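Local coordinates for NADP-dependent glyceraldehyde-3-phosphate dehydrogenase (Bacillus halodurans, PDB 3PRL), which probably catalyses the NADP-dependent, non-phosphorylating oxidation of glyceraldehyde 3-phosphate, as a member of the aldehyde dehydrogenase family, at residues P333-Q344 against N361-S369; I347-L358 against T371-V382. One frame throughout, in Å; residues are numbered along the deposited sequence.

How the contacts relate
Contacts 1 and 2 lie on the same side of the chain's centre, their own centres about 17 Å apart, and both use helix 337-352 and strand 367-374. Along the chain the segments alternate: 333-344, 347-358, 361-369, 371-382. The helix therefore gives its N-terminal half to contact 1 and its C-terminal half to contact 2, while strands 356-359 and 363-364, consecutive in sequence, both pair antiparallel with 367-374. Asn361 of contact 1 also packs on the helix in contact 2, its OD1 3.3 Å from Ile347 CG2. Together they fasten one helix along the sheet that also contains strand 391-397; Ile335 in contact 1 approaches Phe162 of the NADP site, whereas contact 2 lies away from it.

Contact 1: P333-Q344 against N361-S369; sequences PVIDEKSAAFIQ and NKRQGNLLS
Asn366 O accepts a backbone hydrogen bond from Val334 N at 3.2 Å. Its N-H...O angle of 161° shows a nearly straight bond, although the donor stands well above the carbonyl plane. The same oxygen lies 3.4 Å from Val334 CG2, so backbone and side chain of one residue close on it together. Beside this bond the Pro333 ring packs on the turn: its CB meets Asn366 CB, and its CG and CD lie against Leu367 CD1, each at 3.9 Å.

Leu368 makes the deeper apolar contact by dividing its branches: CD1 rests on Ala340 CB and CD2 on Ile343 CG2, the latter at 3.7 Å. Thus the strand residue reaches two residues about one helical turn apart, Ala340 and Ile343.

Arg363 approaches the helix farther along. Ala340 CB covers one face of its guanidinium, Gln344 CG lies at its edge in plane, and NH1 comes to 3.3 Å from Gln344 CB. With CG anti to the backbone N (chi1 -177°) and a bend at chi2, the Gln344 amide runs nearly coplanar with the guanidinium; its NE2 bonds to Asp348. Arg363 NE donates to Gly365 O at 3.2 Å, which ties the arginine back to its own turn.

Asp336 N-caps the helix by accepting from Ser339 N through OD1. The arrangement is a helix start packed on a beta hairpin, closed by a type II' turn from Gln364 to Leu367 with Gly365 at positive phi.

Contact 2: I347-L358 against T371-V382; sequences IDDALENGATLL and TLLDDVTPAMRV
Backbone hydrogen bonds join Thr356 and Asp374 as an antiparallel hydrogen-bonded pair. Asp374 N donates to Thr356 O at 2.7 Å, in the carbonyl plane, whereas the return bond from Thr356 N to Asp374 O is more bent (138° at the hydrogen). Leu358 N to Leu372 O extends the pairing past the non-hydrogen-bonded pair Leu357-Leu373.

Polar side-chain contacts hold the loop after the strand to the helix. With CG anti to its own N (chi1 176°), Asp349 brings OD2 to Arg381 N, accepting from it at 3.1 Å and 169°, and also from a water that accepts from Val382 N. One carboxylate oxygen thereby serves two adjacent amides, directly and through water. The Asp349 and Arg381 side chains cross at about a right angle; the guanidinium forms a salt bridge with Glu385.

Apolar packing fills the angle between helix and strands. Leu373 directs CD1 to Ala350 CB and CD2 to both Leu351 CD2 and Leu357 CD1, each of the latter at 3.8 Å. Ile347 and Thr371 meet tip to tip, CD1 to OG1 at 3.7 Å, while that OG1 bonds to Gly360 O. The Met380 chain, extended beyond CG, reaches the end of the helix and brings CE 3.4 Å from Asn353 O and 3.6 Å from Ala355 CB. On the other sheet face, Leu358 CD1 rests on Asp374 CB, with Val310 of helix 303-317 against both residues.

The helix ends in a Schellman motif with Gly354 as C' residue, its positive phi turning the chain into strand 356-358. The axes of helix 347-352 and strand 371-374 approach to 10.1 Å: the helix packs on the mixed sheet that also holds the parallel strands 264-268, 296-302 and 391-397, an alpha/beta arrangement consistent with the catalytic domain of aldehyde dehydrogenases.

Contact 1: P333-Q344 against N361-S369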
loop_
_atom_site.group_PDB
_atom_site.type_symbol
_atom_site.label_atom_id
_atom_site.label_comp_id
_atom_site.label_asym_id
_atom_site.label_seq_id
_atom_site.Cartn_x
_atom_site.Cartn_y
_atom_site.Cartn_z
ATOM N N PRO D 333 -27.992 29.385 21.348
ATOM C CA PRO D 333 -27.184 29.887 22.455
ATOM C C PRO D 333 -25.833 29.182 22.564
ATOM O O PRO D 333 -25.716 27.989 22.251
ATOM C CB PRO D 333 -28.048 29.579 23.688
ATOM C CG PRO D 333 -29.435 29.385 23.160
ATOM C CD PRO D 333 -29.236 28.756 21.832
ATOM N N VAL D 334 -24.814 29.930 22.979
ATOM C CA VAL D 334 -23.496 29.357 23.195
ATOM C C VAL D 334 -23.489 28.587 24.510
ATOM O O VAL D 334 -24.340 28.796 25.369
ATOM C CB VAL D 334 -22.348 30.402 23.118
ATOM C CG1 VAL D 334 -22.192 30.919 21.687
ATOM C CG2 VAL D 334 -22.573 31.546 24.098
ATOM N N ILE D 335 -22.518 27.695 24.643
ATOM C CA ILE D 335 -22.501 26.676 25.693
ATOM C C ILE D 335 -22.748 27.178 27.129
ATOM O O ILE D 335 -23.497 26.552 27.870
ATOM C CB ILE D 335 -21.198 25.829 25.601
ATOM C CG1 ILE D 335 -21.347 24.467 26.310
ATOM C CG2 ILE D 335 -20.004 26.635 26.092
ATOM C CD1 ILE D 335 -22.480 23.604 25.774
ATOM N N ASP D 336 -22.112 28.281 27.522
ATOM C CA ASP D 336 -22.287 28.810 28.890
ATOM C C ASP D 336 -22.056 30.327 29.038
ATOM O O ASP D 336 -21.744 31.008 28.045
ATOM C CB ASP D 336 -21.504 27.958 29.929
ATOM C CG ASP D 336 -19.977 28.064 29.797
ATOM O OD1 ASP D 336 -19.451 28.585 28.788
ATOM O OD2 ASP D 336 -19.288 27.604 30.734
ATOM N N GLU D 337 -22.231 30.830 30.272
ATOM C CA GLU D 337 -22.017 32.249 30.653
ATOM C C GLU D 337 -20.622 32.738 30.344
ATOM O O GLU D 337 -20.437 33.794 29.733
ATOM C CB GLU D 337 -22.184 32.476 32.166
ATOM C CG GLU D 337 -23.049 31.509 32.950
ATOM C CD GLU D 337 -24.499 31.899 32.923
ATOM O OE1 GLU D 337 -24.960 32.538 33.900
ATOM O OE2 GLU D 337 -25.166 31.576 31.918
ATOM N N LYS D 338 -19.649 31.971 30.832
ATOM C CA LYS D 338 -18.227 32.234 30.651
ATOM C C LYS D 338 -17.930 32.524 29.189
ATOM O O LYS D 338 -17.328 33.554 28.858
ATOM C CB LYS D 338 -17.416 31.011 31.105
ATOM C CG LYS D 338 -16.115 31.302 31.873
ATOM C CD LYS D 338 -15.121 32.182 31.107
ATOM C CE LYS D 338 -13.895 32.548 31.972
ATOM N NZ LYS D 338 -12.771 31.543 31.889
ATOM N N SER D 339 -18.359 31.603 28.323
ATOM C CA SER D 339 -18.049 31.648 26.893
ATOM C C SER D 339 -18.624 32.897 26.237
ATOM O O SER D 339 -17.900 33.616 25.539
ATOM C CB SER D 339 -18.538 30.376 26.194
ATOM O OG SER D 339 -18.777 30.618 24.824
ATOM N N ALA D 340 -19.904 33.170 26.494
ATOM C CA ALA D 340 -20.562 34.376 25.990
ATOM C C ALA D 340 -19.878 35.665 26.490
ATOM O O ALA D 340 -19.620 36.582 25.703
ATOM C CB ALA D 340 -22.048 34.367 26.354
ATOM N N ALA D 341 -19.567 35.726 27.783
ATOM C CA ALA D 341 -18.802 36.865 28.315
ATOM C C ALA D 341 -17.505 37.073 27.509
ATOM O O ALA D 341 -17.231 38.193 27.056
ATOM C CB ALA D 341 -18.495 36.674 29.794
ATOM N N PHE D 342 -16.739 35.989 27.334
ATOM C CA PHE D 342 -15.451 35.999 26.607
ATOM C C PHE D 342 -15.618 36.456 25.158
ATOM O O PHE D 342 -14.830 37.262 24.681
ATOM C CB PHE D 342 -14.745 34.626 26.677
ATOM C CG PHE D 342 -13.515 34.508 25.779
ATOM C CD1 PHE D 342 -12.274 34.990 26.199
ATOM C CD2 PHE D 342 -13.610 33.918 24.516
ATOM C CE1 PHE D 342 -11.148 34.908 25.387
ATOM C CE2 PHE D 342 -12.485 33.817 23.680
ATOM C CZ PHE D 342 -11.247 34.315 24.117
ATOM N N ILE D 343 -16.651 35.954 24.473
ATOM C CA ILE D 343 -16.990 36.400 23.102
ATOM C C ILE D 343 -17.301 37.900 23.047
ATOM O O ILE D 343 -16.748 38.629 22.225
ATOM C CB ILE D 343 -18.182 35.604 22.497
ATOM C CG1 ILE D 343 -17.859 34.102 22.444
ATOM C CG2 ILE D 343 -18.534 36.129 21.094
ATOM C CD1 ILE D 343 -19.081 33.228 22.666
ATOM N N GLN D 344 -18.170 38.349 23.938
ATOM C CA GLN D 344 -18.523 39.773 24.033
ATOM C C GLN D 344 -17.293 40.679 24.117
ATOM O O GLN D 344 -17.249 41.736 23.476
ATOM C CB GLN D 344 -19.443 40.015 25.236
ATOM C CG GLN D 344 -19.952 41.461 25.397
ATOM C CD GLN D 344 -20.727 41.965 24.184
ATOM O OE1 GLN D 344 -21.750 41.401 23.799
ATOM N NE2 GLN D 344 -20.239 43.043 23.583
ATOM N N ASN D 361 -24.697 42.996 16.767
ATOM C CA ASN D 361 -23.927 42.846 18.004
ATOM C C ASN D 361 -24.769 42.066 19.031
ATOM O O ASN D 361 -24.245 41.285 19.833
ATOM C CB ASN D 361 -23.573 44.245 18.546
ATOM C CG ASN D 361 -22.446 44.233 19.581
ATOM O OD1 ASN D 361 -21.937 43.182 19.964
ATOM N ND2 ASN D 361 -22.055 45.425 20.041
ATOM N N LYS D 362 -26.088 42.260 18.927
ATOM C CA LYS D 362 -27.115 41.908 19.934
ATOM C C LYS D 362 -26.970 40.575 20.669
ATOM O O LYS D 362 -26.697 39.542 20.071
ATOM C CB LYS D 362 -28.520 41.978 19.305
ATOM C CG LYS D 362 -28.728 43.100 18.284
ATOM C CD LYS D 362 -28.689 44.480 18.930
ATOM C CE LYS D 362 -28.536 45.575 17.889
ATOM N NZ LYS D 362 -28.141 46.865 18.518
ATOM N N ARG D 363 -27.201 40.607 21.975
ATOM C CA ARG D 363 -27.054 39.419 22.794
ATOM C C ARG D 363 -27.920 39.493 24.028
ATOM O O ARG D 363 -27.899 40.492 24.748
ATOM C CB ARG D 363 -25.600 39.269 23.221
ATOM C CG ARG D 363 -25.426 38.461 24.480
ATOM C CD ARG D 363 -24.594 39.219 25.471
ATOM N NE ARG D 363 -24.311 38.403 26.641
ATOM C CZ ARG D 363 -23.169 38.453 27.312
ATOM N NH1 ARG D 363 -22.206 39.273 26.917
ATOM N NH2 ARG D 363 -22.985 37.673 28.367
ATOM N N GLN D 364 -28.664 38.426 24.286
ATOM C CA GLN D 364 -29.505 38.358 25.472
ATOM C C GLN D 364 -29.170 37.119 26.298
ATOM O O GLN D 364 -29.767 36.058 26.108
ATOM C CB GLN D 364 -30.991 38.390 25.093
ATOM C CG GLN D 364 -31.282 39.076 23.758
ATOM C CD GLN D 364 -32.403 40.100 23.834
ATOM O OE1 GLN D 364 -32.990 40.327 24.897
ATOM N NE2 GLN D 364 -32.694 40.738 22.700
ATOM N N GLY D 365 -28.207 37.268 27.208
ATOM C CA GLY D 365 -27.747 36.170 28.066
ATOM C C GLY D 365 -26.783 35.221 27.369
ATOM O O GLY D 365 -25.632 35.576 27.094
ATOM N N ASN D 366 -27.267 34.009 27.095
ATOM C CA ASN D 366 -26.538 32.979 26.344
ATOM C C ASN D 366 -26.607 33.174 24.830
ATOM O O ASN D 366 -25.674 32.814 24.106
ATOM C CB ASN D 366 -27.143 31.607 26.645
ATOM C CG ASN D 366 -26.507 30.923 27.833
ATOM O OD1 ASN D 366 -26.293 29.700 27.811
ATOM N ND2 ASN D 366 -26.211 31.689 28.884
ATOM N N LEU D 367 -27.738 33.694 24.358
ATOM C CA LEU D 367 -28.013 33.814 22.929
ATOM C C LEU D 367 -27.328 35.052 22.342
ATOM O O LEU D 367 -27.582 36.178 22.774
ATOM C CB LEU D 367 -29.535 33.858 22.697
ATOM C CG LEU D 367 -30.175 33.748 21.304
ATOM C CD1 LEU D 367 -29.885 32.404 20.657
ATOM C CD2 LEU D 367 -31.697 33.995 21.395
ATOM N N LEU D 368 -26.446 34.830 21.372
ATOM C CA LEU D 368 -25.777 35.916 20.669
ATOM C C LEU D 368 -26.177 35.981 19.211
ATOM O O LEU D 368 -26.180 34.963 18.513
ATOM C CB LEU D 368 -24.265 35.770 20.756
ATOM C CG LEU D 368 -23.551 36.524 21.869
ATOM C CD1 LEU D 368 -23.589 35.733 23.173
ATOM C CD2 LEU D 368 -22.112 36.795 21.440
ATOM N N SER D 369 -26.513 37.188 18.758
ATOM C CA SER D 369 -26.743 37.464 17.341
ATOM C C SER D 369 -25.483 37.151 16.550
ATOM O O SER D 369 -24.381 37.350 17.059
ATOM C CB SER D 369 -27.126 38.934 17.126
ATOM O OG SER D 369 -28.507 39.144 17.335
#

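Contact 2: I347-L358 against T371-V382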
loop_
_atom_site.group_PDB
_atom_site.type_symbol
_atom_site.label_atom_id
_atom_site.label_comp_id
_atom_site.label_asym_id
_atom_site.label_seq_id
_atom_site.Cartn_x
_atom_site.Cartn_y
_atom_site.Cartn_z
ATOM N N ILE D 347 -15.581 41.236 20.737
ATOM C CA ILE D 347 -16.335 42.237 19.969
ATOM C C ILE D 347 -15.999 43.651 20.457
ATOM O O ILE D 347 -15.517 44.474 19.673
ATOM C CB ILE D 347 -17.867 41.974 20.015
ATOM C CG1 ILE D 347 -18.199 40.684 19.257
ATOM C CG2 ILE D 347 -18.648 43.167 19.434
ATOM C CD1 ILE D 347 -19.548 40.074 19.602
ATOM N N ASP D 348 -16.229 43.904 21.748
ATOM C CA ASP D 348 -15.848 45.163 22.420
ATOM C C ASP D 348 -14.478 45.691 21.950
ATOM O O ASP D 348 -14.410 46.725 21.280
ATOM C CB ASP D 348 -15.814 44.979 23.945
ATOM C CG ASP D 348 -17.196 44.847 24.573
ATOM O OD1 ASP D 348 -17.244 44.424 25.749
ATOM O OD2 ASP D 348 -18.226 45.172 23.936
ATOM N N ASP D 349 -13.405 44.966 22.291
ATOM C CA ASP D 349 -12.024 45.331 21.932
ATOM C C ASP D 349 -11.873 45.757 20.473
ATOM O O ASP D 349 -11.128 46.698 20.163
ATOM C CB ASP D 349 -11.055 44.175 22.221
ATOM C CG ASP D 349 -9.636 44.483 21.775
ATOM O OD1 ASP D 349 -8.923 45.195 22.521
ATOM O OD2 ASP D 349 -9.245 44.028 20.676
ATOM N N ALA D 350 -12.582 45.049 19.597
ATOM C CA ALA D 350 -12.582 45.318 18.168
ATOM C C ALA D 350 -13.277 46.633 17.847
ATOM O O ALA D 350 -12.745 47.442 17.095
ATOM C CB ALA D 350 -13.229 44.165 17.407
ATOM N N LEU D 351 -14.462 46.840 18.417
ATOM C CA LEU D 351 -15.182 48.106 18.250
ATOM C C LEU D 351 -14.435 49.239 18.946
ATOM O O LEU D 351 -14.398 50.356 18.443
ATOM C CB LEU D 351 -16.625 48.020 18.773
ATOM C CG LEU D 351 -17.566 46.976 18.161
ATOM C CD1 LEU D 351 -18.933 47.032 18.842
ATOM C CD2 LEU D 351 -17.712 47.162 16.656
ATOM N N GLU D 352 -13.826 48.921 20.091
ATOM C CA GLU D 352 -13.025 49.868 20.866
ATOM C C GLU D 352 -11.800 50.327 20.067
ATOM O O GLU D 352 -11.372 51.479 20.183
ATOM C CB GLU D 352 -12.613 49.238 22.199
ATOM C CG GLU D 352 -11.872 50.161 23.159
ATOM C CD GLU D 352 -11.311 49.424 24.368
ATOM O OE1 GLU D 352 -12.004 48.521 24.899
ATOM O OE2 GLU D 352 -10.178 49.751 24.786
ATOM N N ASN D 353 -11.263 49.425 19.248
ATOM C CA ASN D 353 -10.147 49.730 18.356
ATOM C C ASN D 353 -10.633 50.071 16.945
ATOM O O ASN D 353 -9.881 49.978 15.964
ATOM C CB ASN D 353 -9.150 48.564 18.323
ATOM C CG ASN D 353 -7.825 48.937 17.655
ATOM O OD1 ASN D 353 -7.477 48.396 16.603
ATOM N ND2 ASN D 353 -7.088 49.862 18.260
ATOM N N GLY D 354 -11.911 50.427 16.856
ATOM C CA GLY D 354 -12.473 51.065 15.670
ATOM C C GLY D 354 -12.910 50.191 14.509
ATOM O O GLY D 354 -12.917 50.655 13.366
ATOM N N ALA D 355 -13.288 48.944 14.783
ATOM C CA ALA D 355 -13.781 48.065 13.717
ATOM C C ALA D 355 -15.224 48.400 13.395
ATOM O O ALA D 355 -15.999 48.756 14.292
ATOM C CB ALA D 355 -13.653 46.585 14.099
ATOM N N THR D 356 -15.588 48.291 12.120
ATOM C CA THR D 356 -16.956 48.589 11.716
ATOM C C THR D 356 -17.872 47.408 12.010
ATOM O O THR D 356 -17.617 46.282 11.561
ATOM C CB THR D 356 -17.058 48.975 10.227
ATOM O OG1 THR D 356 -16.002 49.878 9.884
ATOM C CG2 THR D 356 -18.402 49.637 9.938
ATOM N N LEU D 357 -18.939 47.669 12.757
ATOM C CA LEU D 357 -19.938 46.654 13.000
ATOM C C LEU D 357 -20.890 46.646 11.818
ATOM O O LEU D 357 -21.647 47.606 11.603
ATOM C CB LEU D 357 -20.677 46.900 14.317
ATOM C CG LEU D 357 -21.787 45.906 14.681
ATOM C CD1 LEU D 357 -21.202 44.645 15.338
ATOM C CD2 LEU D 357 -22.851 46.557 15.575
ATOM N N LEU D 358 -20.831 45.564 11.039
ATOM C CA LEU D 358 -21.674 45.415 9.855
ATOM C C LEU D 358 -23.059 44.830 10.137
ATOM O O LEU D 358 -24.027 45.153 9.437
ATOM C CB LEU D 358 -20.954 44.617 8.774
ATOM C CG LEU D 358 -20.639 45.409 7.501
ATOM C CD1 LEU D 358 -19.772 46.650 7.749
ATOM C CD2 LEU D 358 -20.010 44.494 6.454
ATOM N N THR D 371 -22.503 37.988 14.623
ATOM C CA THR D 371 -21.858 39.279 14.641
ATOM C C THR D 371 -20.848 39.377 13.506
ATOM O O THR D 371 -19.935 38.547 13.397
ATOM C CB THR D 371 -21.222 39.575 16.030
ATOM O OG1 THR D 371 -22.205 39.388 17.058
ATOM C CG2 THR D 371 -20.731 41.001 16.093
ATOM N N LEU D 372 -21.041 40.384 12.652
ATOM C CA LEU D 372 -20.126 40.662 11.549
ATOM C C LEU D 372 -19.365 41.960 11.776
ATOM O O LEU D 372 -19.966 43.028 11.979
ATOM C CB LEU D 372 -20.865 40.700 10.208
ATOM C CG LEU D 372 -20.001 40.548 8.948
ATOM C CD1 LEU D 372 -19.317 39.180 8.900
ATOM C CD2 LEU D 372 -20.841 40.756 7.709
ATOM N N LEU D 373 -18.037 41.853 11.735
ATOM C CA LEU D 373 -17.154 43.003 11.884
ATOM C C LEU D 373 -16.317 43.187 10.634
ATOM O O LEU D 373 -15.866 42.212 10.032
ATOM C CB LEU D 373 -16.239 42.823 13.095
ATOM C CG LEU D 373 -16.871 42.444 14.437
ATOM C CD1 LEU D 373 -15.825 41.829 15.349
ATOM C CD2 LEU D 373 -17.546 43.656 15.105
ATOM N N ASP D 374 -16.106 44.439 10.250
ATOM C CA ASP D 374 -15.304 44.764 9.072
ATOM C C ASP D 374 -14.093 45.586 9.488
ATOM O O ASP D 374 -14.007 46.029 10.634
ATOM C CB ASP D 374 -16.148 45.494 8.011
ATOM C CG ASP D 374 -15.561 45.391 6.595
ATOM O OD1 ASP D 374 -14.441 44.855 6.421
ATOM O OD2 ASP D 374 -16.231 45.859 5.647
ATOM N N ASP D 375 -13.155 45.755 8.555
ATOM C CA ASP D 375 -11.946 46.565 8.735
ATOM C C ASP D 375 -11.120 46.133 9.944
ATOM O O ASP D 375 -10.458 46.953 10.599
ATOM C CB ASP D 375 -12.312 48.051 8.793
ATOM C CG ASP D 375 -12.857 48.564 7.472
ATOM O OD1 ASP D 375 -12.037 48.928 6.598
ATOM O OD2 ASP D 375 -14.099 48.614 7.309
ATOM N N VAL D 376 -11.161 44.828 10.220
ATOM C CA VAL D 376 -10.541 44.248 11.407
ATOM C C VAL D 376 -9.027 44.281 11.277
ATOM O O VAL D 376 -8.472 44.006 10.210
ATOM C CB VAL D 376 -11.092 42.830 11.710
ATOM C CG1 VAL D 376 -10.276 42.126 12.797
ATOM C CG2 VAL D 376 -12.543 42.935 12.140
ATOM N N THR D 377 -8.364 44.652 12.362
ATOM C CA THR D 377 -6.927 44.883 12.312
ATOM C C THR D 377 -6.141 43.851 13.125
ATOM O O THR D 377 -6.672 43.250 14.068
ATOM C CB THR D 377 -6.562 46.343 12.735
ATOM O OG1 THR D 377 -6.978 46.585 14.082
ATOM C CG2 THR D 377 -7.222 47.372 11.805
ATOM N N PRO D 378 -4.869 43.631 12.751
ATOM C CA PRO D 378 -3.973 42.772 13.515
ATOM C C PRO D 378 -3.797 43.191 14.982
ATOM O O PRO D 378 -3.284 42.401 15.767
ATOM C CB PRO D 378 -2.647 42.914 12.767
ATOM C CG PRO D 378 -3.032 43.224 11.388
ATOM C CD PRO D 378 -4.226 44.106 11.510
ATOM N N ALA D 379 -4.210 44.410 15.346
ATOM C CA ALA D 379 -4.139 44.875 16.750
ATOM C C ALA D 379 -5.326 44.407 17.609
ATOM O O ALA D 379 -5.296 44.516 18.845
ATOM C CB ALA D 379 -3.996 46.414 16.818
ATOM N N MET D 380 -6.364 43.896 16.951
ATOM C CA MET D 380 -7.586 43.441 17.624
ATOM C C MET D 380 -7.483 41.960 17.980
ATOM O O MET D 380 -7.050 41.134 17.158
ATOM C CB MET D 380 -8.807 43.659 16.726
ATOM C CG MET D 380 -8.864 45.035 16.066
ATOM S SD MET D 380 -10.174 45.170 14.838
ATOM C CE MET D 380 -10.053 46.913 14.411
ATOM N N ARG D 381 -7.903 41.630 19.201
ATOM C CA ARG D 381 -7.839 40.266 19.720
ATOM C C ARG D 381 -8.575 39.273 18.824
ATOM O O ARG D 381 -8.128 38.136 18.666
ATOM C CB ARG D 381 -8.414 40.200 21.137
ATOM C CG ARG D 381 -7.618 40.961 22.197
ATOM C CD ARG D 381 -8.349 40.932 23.530
ATOM N NE ARG D 381 -8.703 39.565 23.916
ATOM C CZ ARG D 381 -9.558 39.252 24.885
ATOM N NH1 ARG D 381 -10.155 40.211 25.589
ATOM N NH2 ARG D 381 -9.810 37.971 25.165
ATOM N N VAL D 382 -9.688 39.724 18.241
ATOM C CA VAL D 382 -10.604 38.881 17.465
ATOM C C VAL D 382 -9.992 38.434 16.139
ATOM O O VAL D 382 -10.540 37.566 15.460
ATOM C CB VAL D 382 -12.004 39.588 17.245
ATOM C CG1 VAL D 382 -11.936 40.663 16.130
ATOM C CG2 VAL D 382 -13.121 38.568 16.972
HETATM O O HOH W 1 -10.951 42.331 18.833
#